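Local structure of triacylglycerol lipase (5AH1) at residues H84-F89 with I303-L308; I179-G184 with M427-T432; S225-P230 with K437-D442. The protein hydrolyses ester bonds, as a triacylglycerol lipase of the alpha/beta-hydrolase class that also attacks synthetic polyesters and binds zinc. All blocks are in the same frame, centred on the assembly; numbering follows the deposited sequence. Where two conformers were deposited one is given.

The first segment of each contact lies at or just past the carboxyl end of a central strand (80-83, 176-181, 221-227) of the alpha/beta-hydrolase sheet; the second segments come from later in the chain. Contacts 2 and 3, centres about 7 Å apart, rest on neighbouring parallel strands; contact 1 is centred about 12 Å from contact 2 and about 18 Å from contact 3. The contacts interleave along the chain, each tying an early segment to one more than 200 residues later, and together they brace the surroundings of the probable nucleophile elbow at 179-184: Met183 CE meets Ala304 CB of contact 1 at 3.6 Å, and Ser182 O is hydrogen-bonded to Thr229 OG1 of contact 3.

Contact 1 of 3, residues H84-F89 with I303-L308; sequences HGFMGF and IATYDL
The loop that follows strand 80-83, in the place where lipases of this fold usually carry the oxyanion-hole residues, here meets the short helix 304-308 through one aromatic side chain, Phe86. The ring has a neighbour on each face: Met87 CG, from its own loop, over the centre of one, and Leu308 CD1, from the helix, over the other, displaced toward the rim. That leucine methyl is 3.9 Å from the centroid of the Phe86 ring and 18° off its normal, which meets the geometry of a CH-pi contact. Ala304 CB comes obliquely to the same ring, 3.8 Å from Phe86 CD1, and Thr305 CG2 makes a looser approach to Phe86 CZ at 4.4 Å. With chi1 at -178°, Phe86 CG is trans to the backbone N, and the ring extends from the loop to the helix. No hydrogen bond joins the segments. The loop's shape has its own support: Gly85 to Gly88 form a type II turn, and His84 ND1 donates to Gly85 O at 2.9 Å, in the carbonyl plane and on a lone pair, with an N-H...O angle of 160°. Arg131 also donates a hydrogen bond to Gly85 O, so this buried oxygen has a charged second donor. Beyond the pair, Phe86 packs on Ile246 and Thr249 of helix 242-257, while Ala304 and Leu308 rest on Met183 of helix 183-197.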
# COMPACT_ATOMS: atom_id res chain seq x y z
N HIS A 84 -2.62 -4.65 1.30
CA HIS A 84 -1.42 -4.65 0.48
C HIS A 84 -1.35 -3.48 -0.49
O HIS A 84 -2.34 -2.77 -0.73
CB HIS A 84 -1.37 -5.96 -0.32
CG HIS A 84 -2.49 -6.09 -1.31
ND1 HIS A 84 -2.46 -5.48 -2.54
CD2 HIS A 84 -3.67 -6.75 -1.24
CE1 HIS A 84 -3.57 -5.76 -3.19
NE2 HIS A 84 -4.33 -6.52 -2.43
N GLY A 85 -0.16 -3.29 -1.04
CA GLY A 85 0.09 -2.25 -2.02
C GLY A 85 0.01 -2.66 -3.47
O GLY A 85 -0.78 -3.50 -3.88
N PHE A 86 0.84 -1.99 -4.26
CA PHE A 86 0.93 -2.20 -5.71
C PHE A 86 1.50 -3.58 -5.98
O PHE A 86 2.50 -3.97 -5.35
CB PHE A 86 1.83 -1.10 -6.26
CG PHE A 86 2.03 -1.12 -7.76
CD1 PHE A 86 0.99 -0.87 -8.63
CD2 PHE A 86 3.28 -1.29 -8.28
CE1 PHE A 86 1.20 -0.84 -9.98
CE2 PHE A 86 3.48 -1.25 -9.63
CZ PHE A 86 2.44 -1.03 -10.47
N MET A 87 0.86 -4.34 -6.86
CA MET A 87 1.31 -5.68 -7.20
C MET A 87 1.42 -6.61 -5.99
O MET A 87 2.29 -7.49 -5.94
CB MET A 87 2.59 -5.63 -8.05
CG MET A 87 2.30 -5.24 -9.52
SD MET A 87 1.43 -6.57 -10.40
CE MET A 87 2.80 -7.65 -10.70
N GLY A 88 0.50 -6.44 -5.03
CA GLY A 88 0.28 -7.40 -3.97
C GLY A 88 -0.91 -8.29 -4.28
O GLY A 88 -1.81 -7.88 -5.02
N PHE A 89 -0.88 -9.52 -3.76
CA PHE A 89 -1.89 -10.53 -4.07
C PHE A 89 -2.48 -11.14 -2.80
O PHE A 89 -2.06 -10.81 -1.70
CB PHE A 89 -1.27 -11.58 -4.99
CG PHE A 89 -0.86 -10.99 -6.30
CD1 PHE A 89 -1.79 -10.81 -7.31
CD2 PHE A 89 0.44 -10.53 -6.51
CE1 PHE A 89 -1.44 -10.19 -8.52
CE2 PHE A 89 0.79 -9.93 -7.71
CZ PHE A 89 -0.15 -9.76 -8.72
N ILE A 303 -5.84 4.57 -12.87
CA ILE A 303 -4.99 3.38 -12.85
C ILE A 303 -3.85 3.62 -11.83
O ILE A 303 -3.55 4.76 -11.51
CB ILE A 303 -4.49 3.08 -14.30
CG1 ILE A 303 -3.97 1.65 -14.43
CG2 ILE A 303 -3.49 4.14 -14.74
CD1 ILE A 303 -5.05 0.58 -14.31
N ALA A 304 -3.25 2.55 -11.31
CA ALA A 304 -2.30 2.73 -10.21
C ALA A 304 -1.09 3.59 -10.57
O ALA A 304 -0.61 4.35 -9.74
CB ALA A 304 -1.83 1.38 -9.67
N THR A 305 -0.57 3.44 -11.78
CA THR A 305 0.64 4.13 -12.17
C THR A 305 0.47 5.65 -12.12
O THR A 305 1.39 6.38 -11.73
CB THR A 305 1.14 3.62 -13.55
OG1 THR A 305 0.03 3.46 -14.43
CG2 THR A 305 1.80 2.27 -13.38
N TYR A 306 -0.72 6.15 -12.45
CA TYR A 306 -1.02 7.57 -12.29
C TYR A 306 -1.13 7.94 -10.81
O TYR A 306 -0.54 8.92 -10.35
CB TYR A 306 -2.30 7.97 -13.02
CG TYR A 306 -2.67 9.40 -12.73
CD1 TYR A 306 -2.06 10.46 -13.39
CD2 TYR A 306 -3.60 9.70 -11.74
CE1 TYR A 306 -2.39 11.76 -13.09
CE2 TYR A 306 -3.92 10.99 -11.43
CZ TYR A 306 -3.32 12.03 -12.11
OH TYR A 306 -3.65 13.33 -11.78
N ASP A 307 -1.89 7.16 -10.06
CA ASP A 307 -2.14 7.45 -8.65
C ASP A 307 -0.87 7.40 -7.79
O ASP A 307 -0.81 8.02 -6.72
CB ASP A 307 -3.21 6.49 -8.11
CG ASP A 307 -4.64 7.02 -8.29
OD1 ASP A 307 -4.82 8.10 -8.89
OD2 ASP A 307 -5.57 6.32 -7.82
N LEU A 308 0.12 6.64 -8.24
CA LEU A 308 1.43 6.53 -7.60
C LEU A 308 2.37 7.67 -7.92
O LEU A 308 3.34 7.88 -7.19
CB LEU A 308 2.11 5.22 -7.98
CG LEU A 308 1.46 3.96 -7.39
CD1 LEU A 308 2.00 2.72 -8.07
CD2 LEU A 308 1.67 3.87 -5.88

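Contact 2 of 3, residues I179-G184 with M427-T432; sequences IGHSMG and MDIVGT. With K (potassium ion), chain C.
The imidazole of His181 has Val430 CG1 over the centre of one face, while Ile429 CG2 approaches obliquely near the NE2 and CD2 atoms. Val430 CG1 is 3.7 Å from the His181 ring centroid and 14° off the normal, a CH-pi contact; its closest ring atom is His181 CG, at 3.6 Å. Ile429 CG2 comes to 3.5 Å from His181 NE2. The ring reaches the loop because His181 CG is trans to its backbone N (chi1 176°), whereas Ile429 turns CG1 away and offers only CG2. No hydrogen bond crosses between the segments, yet both ring nitrogens are engaged: ND1 with Tyr99 OH and NE2 with the carbonyl of His426. These two bonds, on different nitrogens, would fix the rotation of the ring against the Val430 methyl.

The loop that supplies the methyls is itself tightly folded. Met427 O accepts from Val430 N at 3.0 Å and from Thr432 N at 3.1 Å, the donors arriving from opposite faces of its plane. Asp428 points away from the histidine and chelates a potassium ion through both carboxylate oxygens, OD2 at 2.5 Å; three waters, Asp425 and Pro351 O complete the site. His181 ends strand 176-181, and Gly180, Ser182 and Gly184 fit the GxSxG pattern of a nucleophile elbow. The positive phi of Ser182 (60°) between strand and helix is the strained backbone turn expected there, consistent with Ser182 being the nucleophile of an alpha/beta-hydrolase.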
# COMPACT_ATOMS: atom_id res chain seq x y z
N ILE A 179 -4.39 -1.13 8.37
CA ILE A 179 -2.95 -1.04 8.16
C ILE A 179 -2.66 -1.29 6.70
O ILE A 179 -3.01 -2.35 6.18
CB ILE A 179 -2.16 -2.04 9.05
CG1 ILE A 179 -2.46 -1.83 10.54
CG2 ILE A 179 -0.67 -1.93 8.78
CD1 ILE A 179 -1.74 -2.76 11.51
N GLY A 180 -2.01 -0.33 6.05
CA GLY A 180 -1.76 -0.41 4.63
C GLY A 180 -0.31 -0.18 4.29
O GLY A 180 0.28 0.81 4.69
N HIS A 181 0.26 -1.11 3.52
CA HIS A 181 1.65 -1.01 3.09
C HIS A 181 1.70 -0.46 1.68
O HIS A 181 0.86 -0.81 0.84
CB HIS A 181 2.33 -2.38 3.15
CG HIS A 181 3.73 -2.39 2.63
ND1 HIS A 181 4.07 -2.96 1.41
CD2 HIS A 181 4.87 -1.85 3.12
CE1 HIS A 181 5.37 -2.82 1.22
NE2 HIS A 181 5.87 -2.15 2.24
N SER A 182 2.70 0.36 1.37
CA SER A 182 2.87 0.82 -0.00
C SER A 182 1.59 1.56 -0.38
O SER A 182 1.04 2.31 0.43
CB SER A 182 3.19 -0.39 -0.92
OG SER A 182 2.92 -0.14 -2.29
N MET A 183 1.13 1.35 -1.60
CA MET A 183 -0.12 1.92 -2.07
C MET A 183 -1.33 1.61 -1.17
O MET A 183 -2.33 2.34 -1.17
CB MET A 183 -0.41 1.40 -3.48
CG MET A 183 -1.46 2.18 -4.23
SD MET A 183 -1.79 1.40 -5.82
CE MET A 183 -2.91 2.64 -6.46
N GLY A 184 -1.25 0.53 -0.39
CA GLY A 184 -2.29 0.21 0.57
C GLY A 184 -2.60 1.36 1.53
O GLY A 184 -3.74 1.55 1.90
N MET A 427 10.28 -3.85 0.79
CA MET A 427 9.63 -5.15 0.98
C MET A 427 10.03 -5.80 2.32
O MET A 427 9.28 -6.61 2.87
CB MET A 427 9.93 -6.07 -0.21
CG MET A 427 9.35 -5.57 -1.53
SD MET A 427 9.24 -6.83 -2.82
CE MET A 427 10.93 -7.38 -2.97
N ASP A 428 11.21 -5.45 2.84
CA ASP A 428 11.70 -6.03 4.10
C ASP A 428 10.68 -5.87 5.22
O ASP A 428 10.56 -6.74 6.10
CB ASP A 428 12.97 -5.34 4.56
CG ASP A 428 14.19 -5.65 3.71
OD1 ASP A 428 14.20 -6.70 3.01
OD2 ASP A 428 15.15 -4.84 3.74
N ILE A 429 9.99 -4.73 5.25
CA ILE A 429 9.08 -4.43 6.35
C ILE A 429 7.83 -5.31 6.35
O ILE A 429 7.13 -5.38 7.37
CB ILE A 429 8.71 -2.91 6.37
CG1 ILE A 429 7.93 -2.51 7.64
CG2 ILE A 429 7.95 -2.51 5.08
CD1 ILE A 429 8.64 -2.82 8.95
N VAL A 430 7.53 -5.96 5.23
CA VAL A 430 6.47 -6.97 5.20
C VAL A 430 7.05 -8.40 5.12
O VAL A 430 6.34 -9.35 4.76
CB VAL A 430 5.42 -6.72 4.08
CG1 VAL A 430 4.69 -5.43 4.34
CG2 VAL A 430 6.06 -6.68 2.69
N GLY A 431 8.32 -8.55 5.50
CA GLY A 431 8.89 -9.89 5.67
C GLY A 431 9.64 -10.45 4.48
O GLY A 431 10.10 -11.59 4.51
N THR A 432 9.77 -9.65 3.43
CA THR A 432 10.44 -10.04 2.19
C THR A 432 11.63 -9.08 1.96
O THR A 432 11.55 -8.16 1.14
CB THR A 432 9.42 -9.98 1.04
OG1 THR A 432 8.37 -10.93 1.31
CG2 THR A 432 10.05 -10.33 -0.30
K K C . 16.53 -6.08 2.10
O HOH W 1 18.70 -6.87 1.33
O HOH W 2 15.97 -7.89 0.57
O HOH W 3 16.73 -7.91 3.87

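Contact 3 of 3, residues S225-P230 with K437-D442; sequences STISTP and KDWYMD
Ile227 holds CG1 trans to its carbonyl carbon (chi1 -56°) and continues with chi2 at 177°, an extended chain that carries CD1 from the strand toward the helix; on the other side, chi1 of -78° swings the Tyr440 ring beside its own backbone N and brings the phenol end nearer than the CB direction alone would. The two side chains come from opposite directions. They join strand 221-227 of the central parallel sheet to helix 437-448, the last helix of the modelled chain, in the usual helix-on-sheet packing of an alpha/beta-hydrolase. The backbones stay well separated, with the closest CA atoms, those of Ile227 and Tyr440, 11.5 Å apart, so the gap is bridged entirely by side chains.

On the isoleucine, the closest approaches to both aromatic residues are made by CD1. Ile227 CD1 meets both rings obliquely: it is 4.2 Å from Tyr440 CE2 and 4.3 Å from Trp439 CH2. These separations, and the 94 Å² buried in all, describe a light apolar contact. The two rings are themselves packed together, for Trp439 CE3 sits over the centre of one face of Tyr440 while Tyr440 CG lies in the plane of the indole, at its edge. Consecutive helix residues thus present a joined aromatic surface to the isoleucine. Trp439 is further boxed in by edge-to-face contacts with Trp331, on the adjacent strand 327-331, and with Phe60. Ile227 also touches Ile179 and His181 of the strand on its other side.

Two hydroxyls near the contact have partners: Ser225 OG is hydrogen-bonded to Tyr443 OH, one helical turn past Trp439. Tyr440 OH, hydrogen-bonded to the carbonyl of Ile429, lies 3.9 Å from Ile227 CD1.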
# COMPACT_ATOMS: atom_id res chain seq x y z
N SER A 225 -3.00 3.30 9.56
CA SER A 225 -1.55 3.23 9.65
C SER A 225 -1.00 2.97 8.26
O SER A 225 -1.36 1.97 7.62
CB SER A 225 -1.11 2.09 10.57
OG SER A 225 -1.48 2.32 11.91
N THR A 226 -0.13 3.87 7.79
CA THR A 226 0.56 3.70 6.51
C THR A 226 2.00 3.29 6.78
O THR A 226 2.63 3.77 7.71
CB THR A 226 0.48 4.97 5.61
OG1 THR A 226 1.32 6.02 6.10
CG2 THR A 226 -0.94 5.46 5.50
N ILE A 227 2.48 2.34 5.98
CA ILE A 227 3.83 1.80 6.11
C ILE A 227 4.45 1.83 4.71
O ILE A 227 3.95 1.19 3.80
CB ILE A 227 3.82 0.35 6.66
CG1 ILE A 227 3.08 0.26 8.00
CG2 ILE A 227 5.25 -0.16 6.78
CD1 ILE A 227 3.01 -1.18 8.53
N SER A 228 5.53 2.59 4.56
CA SER A 228 6.22 2.71 3.28
C SER A 228 5.32 3.27 2.18
O SER A 228 5.45 2.93 1.00
CB SER A 228 6.77 1.35 2.82
OG SER A 228 7.43 0.66 3.87
N THR A 229 4.40 4.13 2.57
CA THR A 229 3.35 4.57 1.65
C THR A 229 3.76 5.83 0.87
O THR A 229 4.28 6.78 1.46
CB THR A 229 2.05 4.84 2.41
OG1 THR A 229 1.56 3.59 2.91
CG2 THR A 229 0.96 5.49 1.55
N PRO A 230 3.50 5.85 -0.45
CA PRO A 230 3.71 7.07 -1.24
C PRO A 230 2.59 8.08 -1.00
O PRO A 230 1.75 8.33 -1.85
CB PRO A 230 3.70 6.55 -2.67
CG PRO A 230 2.75 5.39 -2.62
CD PRO A 230 3.01 4.73 -1.28
N LYS A 437 7.79 -10.40 12.75
CA LYS A 437 6.53 -10.79 13.39
C LYS A 437 6.36 -10.12 14.76
O LYS A 437 5.27 -9.67 15.11
CB LYS A 437 6.39 -12.32 13.47
CG LYS A 437 7.39 -13.01 14.36
CD LYS A 437 7.26 -14.52 14.22
CE LYS A 437 8.28 -15.25 15.09
NZ LYS A 437 8.22 -16.73 14.91
N ASP A 438 7.44 -10.03 15.52
CA ASP A 438 7.35 -9.40 16.84
C ASP A 438 7.01 -7.92 16.75
O ASP A 438 6.27 -7.38 17.56
CB ASP A 438 8.64 -9.62 17.62
CG ASP A 438 8.84 -11.07 18.01
OD1 ASP A 438 7.89 -11.65 18.59
OD2 ASP A 438 9.92 -11.63 17.72
N TRP A 439 7.53 -7.25 15.72
CA TRP A 439 7.22 -5.85 15.49
C TRP A 439 5.71 -5.68 15.29
O TRP A 439 5.08 -4.81 15.91
CB TRP A 439 8.00 -5.34 14.28
CG TRP A 439 7.92 -3.84 14.03
CD1 TRP A 439 8.86 -2.92 14.34
CD2 TRP A 439 6.87 -3.13 13.34
NE1 TRP A 439 8.46 -1.67 13.94
CE2 TRP A 439 7.24 -1.77 13.32
CE3 TRP A 439 5.66 -3.50 12.75
CZ2 TRP A 439 6.44 -0.78 12.75
CZ3 TRP A 439 4.86 -2.52 12.19
CH2 TRP A 439 5.25 -1.18 12.19
N TYR A 440 5.13 -6.53 14.44
CA TYR A 440 3.70 -6.45 14.19
C TYR A 440 2.85 -6.80 15.42
O TYR A 440 1.83 -6.16 15.67
CB TYR A 440 3.30 -7.31 12.99
CG TYR A 440 3.64 -6.65 11.69
CD1 TYR A 440 4.88 -6.82 11.09
CD2 TYR A 440 2.72 -5.81 11.07
CE1 TYR A 440 5.19 -6.19 9.91
CE2 TYR A 440 3.02 -5.17 9.88
CZ TYR A 440 4.26 -5.36 9.32
OH TYR A 440 4.55 -4.72 8.14
N MET A 441 3.28 -7.79 16.20
CA MET A 441 2.55 -8.13 17.42
C MET A 441 2.59 -6.97 18.42
O MET A 441 1.58 -6.64 19.04
CB MET A 441 3.09 -9.44 18.01
CG MET A 441 2.67 -10.64 17.13
SD MET A 441 3.18 -12.24 17.68
CE MET A 441 4.91 -12.13 17.34
N ASP A 442 3.76 -6.35 18.56
CA ASP A 442 3.88 -5.19 19.43
C ASP A 442 3.06 -4.01 18.91
O ASP A 442 2.51 -3.26 19.71
CB ASP A 442 5.35 -4.77 19.60
CG ASP A 442 6.12 -5.70 20.53
OD1 ASP A 442 5.48 -6.55 21.20
OD2 ASP A 442 7.36 -5.59 20.57